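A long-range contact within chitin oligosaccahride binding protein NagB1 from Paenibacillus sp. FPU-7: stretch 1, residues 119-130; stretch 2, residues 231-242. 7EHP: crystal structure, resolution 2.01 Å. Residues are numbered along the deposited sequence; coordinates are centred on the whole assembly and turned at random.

Stretch 1 119-130: VEGVFYNKQIFK
Stretch 2 (231-242) AFREGRAAMMFD

The aromatic ring of Phe-241 folds back across the neighbouring strand and covers the backbone of Gly-121: Gly-121 CA lies 4.2 Å from the centroid of the Phe-241 ring, 23° off its normal, a CH-pi contact over the face. Gly-121 is fully extended (phi/psi -169/-153), and Phe-241 reaches it with chi1 t (-169°) and chi2 -77°. The ring edge meets Glu-120, whose OE1 is 3.5 Å from Phe-241 CE1, while Val-122 CG2 approaches Phe-241 CD2 at 4.0 Å.

The frame is a pair of antiparallel strands, 119-125 and the strand through 239-242, with axes at 157° and a closest approach of 4.4 Å. In register, Gly-121 CA is 5.8 Å from Asp-242 CA, Val-122 CA 4.3 Å from Phe-241 CA, Phe-123 CA 5.1 Å from Met-240 CA and Tyr-124 CA 4.3 Å from Met-239 CA, the short spacings falling at the non-hydrogen-bonded pairs. Gly-121 N donates to Asp-242 O (3.0 Å) and Asp-242 N to Gly-121 O (2.9 Å). Phe-123 N then donates to Met-240 O (2.8 Å), and Met-240 N to Phe-123 O (3.0 Å). Asn-125 N to Ala-238 O (3.0 Å) extends the ladder to the corner at Ala-238 (phi/psi -74/-31). Between these bonds, CA-H...O contacts bring Met-239 CA to 3.1 Å from Phe-123 O and Tyr-124 CA to 3.3 Å from Ala-238 O.

Val-122 (t), Tyr-124 (p), Met-239 (mtm) and Phe-241 share one face of the sheet. There Val-122 CG1 packs on Met-239 CB at 3.6 Å, and Phe-129 CZ reaches Met-239 CG at 3.8 Å; Met-239 SD lies at the edge of the Phe-129 ring, 5.4 Å from its centroid. The other face carries Phe-123 (m, chi2 79°), Met-240 (ttp) and Asp-242 (chi1 -148°). Phe-123 CB touches Phe-232 CE2 at 3.7 Å, and Phe-123 CE1 lies 3.8 Å from Asp-242 CB. Phe-232 (t, chi2 66°) turns its ring edge to the strand backbone, its CZ 3.4 Å from Tyr-124 C.

Asn-125 (t, chi2 -31°) ends the strand and caps the helix from 126: its OD1 accepts from Ile-128 N at 3.0 Å and, weakly, from Gln-127 N at 2.7 Å. Its ND2 donates to a water at 3.0 Å, which donates to Phe-232 O (2.8 Å), in the helix opening the second stretch, and Ala-237 O (2.6 Å), just before the corner. Ile-128 (mt) brings CG2 to 3.9 Å from Ala-238 CB and CD1 to 3.7 Å from the O of Gly-235, whose phi is positive (78/16).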

# COMPACT_ATOMS: atom_id res chain seq x y z
N VAL A 119 -3.27 -5.50 3.42
CA VAL A 119 -2.66 -5.38 4.75
C VAL A 119 -1.15 -5.23 4.55
O VAL A 119 -0.59 -5.66 3.54
CB VAL A 119 -2.94 -6.59 5.70
CG1 VAL A 119 -4.36 -6.57 6.20
CG2 VAL A 119 -2.62 -7.92 5.02
N GLU A 120 -0.50 -4.61 5.53
CA GLU A 120 0.95 -4.56 5.59
C GLU A 120 1.41 -5.26 6.86
O GLU A 120 0.85 -5.02 7.93
CB GLU A 120 1.47 -3.13 5.58
CG GLU A 120 1.33 -2.43 4.27
CD GLU A 120 1.90 -1.02 4.28
OE1 GLU A 120 2.73 -0.72 5.18
OE2 GLU A 120 1.49 -0.23 3.41
N GLY A 121 2.41 -6.11 6.73
CA GLY A 121 2.96 -6.78 7.90
C GLY A 121 4.25 -7.47 7.50
O GLY A 121 4.89 -7.06 6.53
N VAL A 122 4.60 -8.53 8.21
CA VAL A 122 5.90 -9.16 8.08
C VAL A 122 5.73 -10.46 7.33
O VAL A 122 5.09 -11.40 7.83
CB VAL A 122 6.55 -9.39 9.45
CG1 VAL A 122 7.97 -9.92 9.29
CG2 VAL A 122 6.53 -8.08 10.26
N PHE A 123 6.28 -10.51 6.12
CA PHE A 123 6.52 -11.79 5.46
C PHE A 123 7.70 -12.48 6.13
O PHE A 123 8.67 -11.84 6.53
CB PHE A 123 6.81 -11.57 3.97
CG PHE A 123 5.61 -11.09 3.17
CD1 PHE A 123 5.23 -9.76 3.21
CD2 PHE A 123 4.89 -11.97 2.37
CE1 PHE A 123 4.14 -9.30 2.50
CE2 PHE A 123 3.79 -11.51 1.64
CZ PHE A 123 3.44 -10.17 1.71
N TYR A 124 7.64 -13.81 6.23
CA TYR A 124 8.80 -14.48 6.81
C TYR A 124 9.03 -15.83 6.13
O TYR A 124 8.15 -16.38 5.46
CB TYR A 124 8.65 -14.64 8.33
CG TYR A 124 7.68 -15.71 8.78
CD1 TYR A 124 6.29 -15.56 8.62
CD2 TYR A 124 8.16 -16.86 9.41
CE1 TYR A 124 5.42 -16.54 9.04
CE2 TYR A 124 7.29 -17.85 9.84
CZ TYR A 124 5.93 -17.69 9.66
OH TYR A 124 5.09 -18.67 10.11
N ASN A 125 10.25 -16.32 6.29
CA ASN A 125 10.66 -17.59 5.71
C ASN A 125 10.58 -18.66 6.80
O ASN A 125 11.38 -18.67 7.74
CB ASN A 125 12.07 -17.47 5.12
CG ASN A 125 12.55 -18.75 4.47
OD1 ASN A 125 12.17 -19.84 4.88
ND2 ASN A 125 13.38 -18.61 3.43
N LYS A 126 9.60 -19.57 6.66
CA LYS A 126 9.39 -20.62 7.64
C LYS A 126 10.60 -21.54 7.77
O LYS A 126 10.86 -22.09 8.85
CB LYS A 126 8.15 -21.44 7.26
CG LYS A 126 6.79 -20.76 7.50
CD LYS A 126 5.71 -21.46 6.65
CE LYS A 126 4.35 -21.43 7.31
NZ LYS A 126 3.99 -20.08 7.78
N GLN A 127 11.35 -21.73 6.68
CA GLN A 127 12.52 -22.61 6.75
C GLN A 127 13.71 -21.93 7.43
O GLN A 127 14.49 -22.61 8.11
CB GLN A 127 12.89 -23.11 5.35
CG GLN A 127 14.30 -23.71 5.23
CD GLN A 127 14.49 -25.02 6.00
OE1 GLN A 127 13.58 -25.84 6.11
NE2 GLN A 127 15.70 -25.21 6.54
N ILE A 128 13.87 -20.61 7.27
CA ILE A 128 14.92 -19.92 8.02
C ILE A 128 14.58 -19.91 9.51
O ILE A 128 15.46 -20.13 10.35
CB ILE A 128 15.15 -18.51 7.47
CG1 ILE A 128 15.78 -18.56 6.08
CG2 ILE A 128 16.11 -17.73 8.36
CD1 ILE A 128 15.87 -17.19 5.41
N PHE A 129 13.31 -19.68 9.85
CA PHE A 129 12.92 -19.71 11.26
C PHE A 129 13.17 -21.09 11.87
O PHE A 129 13.67 -21.19 13.00
CB PHE A 129 11.45 -19.32 11.44
CG PHE A 129 11.22 -17.84 11.49
CD1 PHE A 129 11.94 -16.97 10.68
CD2 PHE A 129 10.25 -17.31 12.34
CE1 PHE A 129 11.71 -15.60 10.73
CE2 PHE A 129 10.02 -15.95 12.40
CZ PHE A 129 10.75 -15.09 11.59
N LYS A 130 12.86 -22.15 11.13
CA LYS A 130 13.18 -23.50 11.59
C LYS A 130 14.68 -23.66 11.85
O LYS A 130 15.10 -24.18 12.89
CB LYS A 130 12.70 -24.53 10.56
CG LYS A 130 13.03 -26.00 10.88
CD LYS A 130 12.83 -26.90 9.64
CE LYS A 130 13.28 -28.35 9.88
NZ LYS A 130 14.51 -28.42 10.73
N ALA A 231 15.59 -9.98 -2.28
CA ALA A 231 16.35 -10.52 -1.16
C ALA A 231 15.53 -11.53 -0.38
O ALA A 231 16.02 -12.62 -0.06
CB ALA A 231 16.83 -9.40 -0.22
N PHE A 232 14.27 -11.20 -0.10
CA PHE A 232 13.42 -12.12 0.63
C PHE A 232 13.13 -13.39 -0.18
O PHE A 232 13.25 -14.51 0.33
CB PHE A 232 12.11 -11.44 1.03
CG PHE A 232 11.20 -12.32 1.81
CD1 PHE A 232 11.56 -12.74 3.09
CD2 PHE A 232 9.99 -12.75 1.26
CE1 PHE A 232 10.73 -13.57 3.82
CE2 PHE A 232 9.15 -13.58 1.98
CZ PHE A 232 9.52 -13.99 3.28
N ARG A 233 12.72 -13.24 -1.44
CA ARG A 233 12.31 -14.43 -2.17
C ARG A 233 13.50 -15.31 -2.54
O ARG A 233 13.34 -16.52 -2.76
CB ARG A 233 11.49 -14.05 -3.41
CG ARG A 233 12.28 -13.85 -4.69
CD ARG A 233 11.37 -13.34 -5.81
NE ARG A 233 12.14 -12.94 -6.99
CZ ARG A 233 11.74 -12.05 -7.88
NH1 ARG A 233 10.56 -11.43 -7.75
NH2 ARG A 233 12.52 -11.76 -8.91
N GLU A 234 14.70 -14.75 -2.60
CA GLU A 234 15.90 -15.53 -2.85
C GLU A 234 16.52 -16.09 -1.57
O GLU A 234 17.62 -16.63 -1.61
CB GLU A 234 16.92 -14.69 -3.64
CG GLU A 234 16.51 -14.45 -5.10
CD GLU A 234 17.23 -13.27 -5.80
OE1 GLU A 234 18.25 -12.74 -5.27
OE2 GLU A 234 16.78 -12.88 -6.90
N GLY A 235 15.83 -15.98 -0.44
CA GLY A 235 16.26 -16.64 0.78
C GLY A 235 17.39 -15.98 1.53
O GLY A 235 18.01 -16.63 2.39
N ARG A 236 17.70 -14.72 1.24
CA ARG A 236 18.79 -14.04 1.94
C ARG A 236 18.32 -13.30 3.18
O ARG A 236 19.16 -12.89 4.00
CB ARG A 236 19.49 -13.06 1.00
CG ARG A 236 20.09 -13.75 -0.20
CD ARG A 236 20.95 -12.82 -1.01
NE ARG A 236 20.21 -12.27 -2.14
CZ ARG A 236 19.86 -11.00 -2.22
NH1 ARG A 236 20.18 -10.18 -1.21
NH2 ARG A 236 19.19 -10.54 -3.27
N ALA A 237 17.02 -13.11 3.36
CA ALA A 237 16.49 -12.39 4.50
C ALA A 237 15.45 -13.25 5.19
O ALA A 237 14.67 -13.93 4.52
CB ALA A 237 15.88 -11.05 4.09
N ALA A 238 15.43 -13.19 6.53
CA ALA A 238 14.46 -13.96 7.29
C ALA A 238 13.06 -13.36 7.21
O ALA A 238 12.06 -14.09 7.30
CB ALA A 238 14.91 -14.07 8.75
N MET A 239 12.97 -12.05 7.06
CA MET A 239 11.69 -11.34 7.12
C MET A 239 11.74 -10.19 6.12
O MET A 239 12.80 -9.80 5.63
CB MET A 239 11.41 -10.79 8.53
CG MET A 239 11.43 -11.84 9.65
SD MET A 239 11.18 -11.07 11.27
CE MET A 239 12.87 -10.53 11.55
N MET A 240 10.55 -9.65 5.85
CA MET A 240 10.38 -8.48 5.00
C MET A 240 9.06 -7.84 5.37
O MET A 240 8.02 -8.49 5.22
CB MET A 240 10.37 -8.86 3.52
CG MET A 240 10.03 -7.70 2.60
SD MET A 240 10.16 -8.20 0.88
CE MET A 240 8.58 -9.03 0.66
N PHE A 241 9.07 -6.58 5.81
CA PHE A 241 7.83 -5.86 6.02
C PHE A 241 7.35 -5.31 4.68
O PHE A 241 8.09 -4.59 3.99
CB PHE A 241 8.02 -4.72 7.04
CG PHE A 241 6.74 -4.09 7.51
CD1 PHE A 241 6.05 -3.20 6.70
CD2 PHE A 241 6.22 -4.38 8.77
CE1 PHE A 241 4.86 -2.62 7.13
CE2 PHE A 241 5.01 -3.79 9.21
CZ PHE A 241 4.33 -2.92 8.38
N ASP A 242 6.11 -5.62 4.31
CA ASP A 242 5.61 -5.25 2.98
C ASP A 242 4.09 -5.35 2.98
O ASP A 242 3.47 -5.83 3.93
CB ASP A 242 6.22 -6.15 1.89
CG ASP A 242 6.39 -5.44 0.57
OD1 ASP A 242 5.69 -4.42 0.36
OD2 ASP A 242 7.23 -5.89 -0.26
O HOH W 1 13.97 -15.73 2.71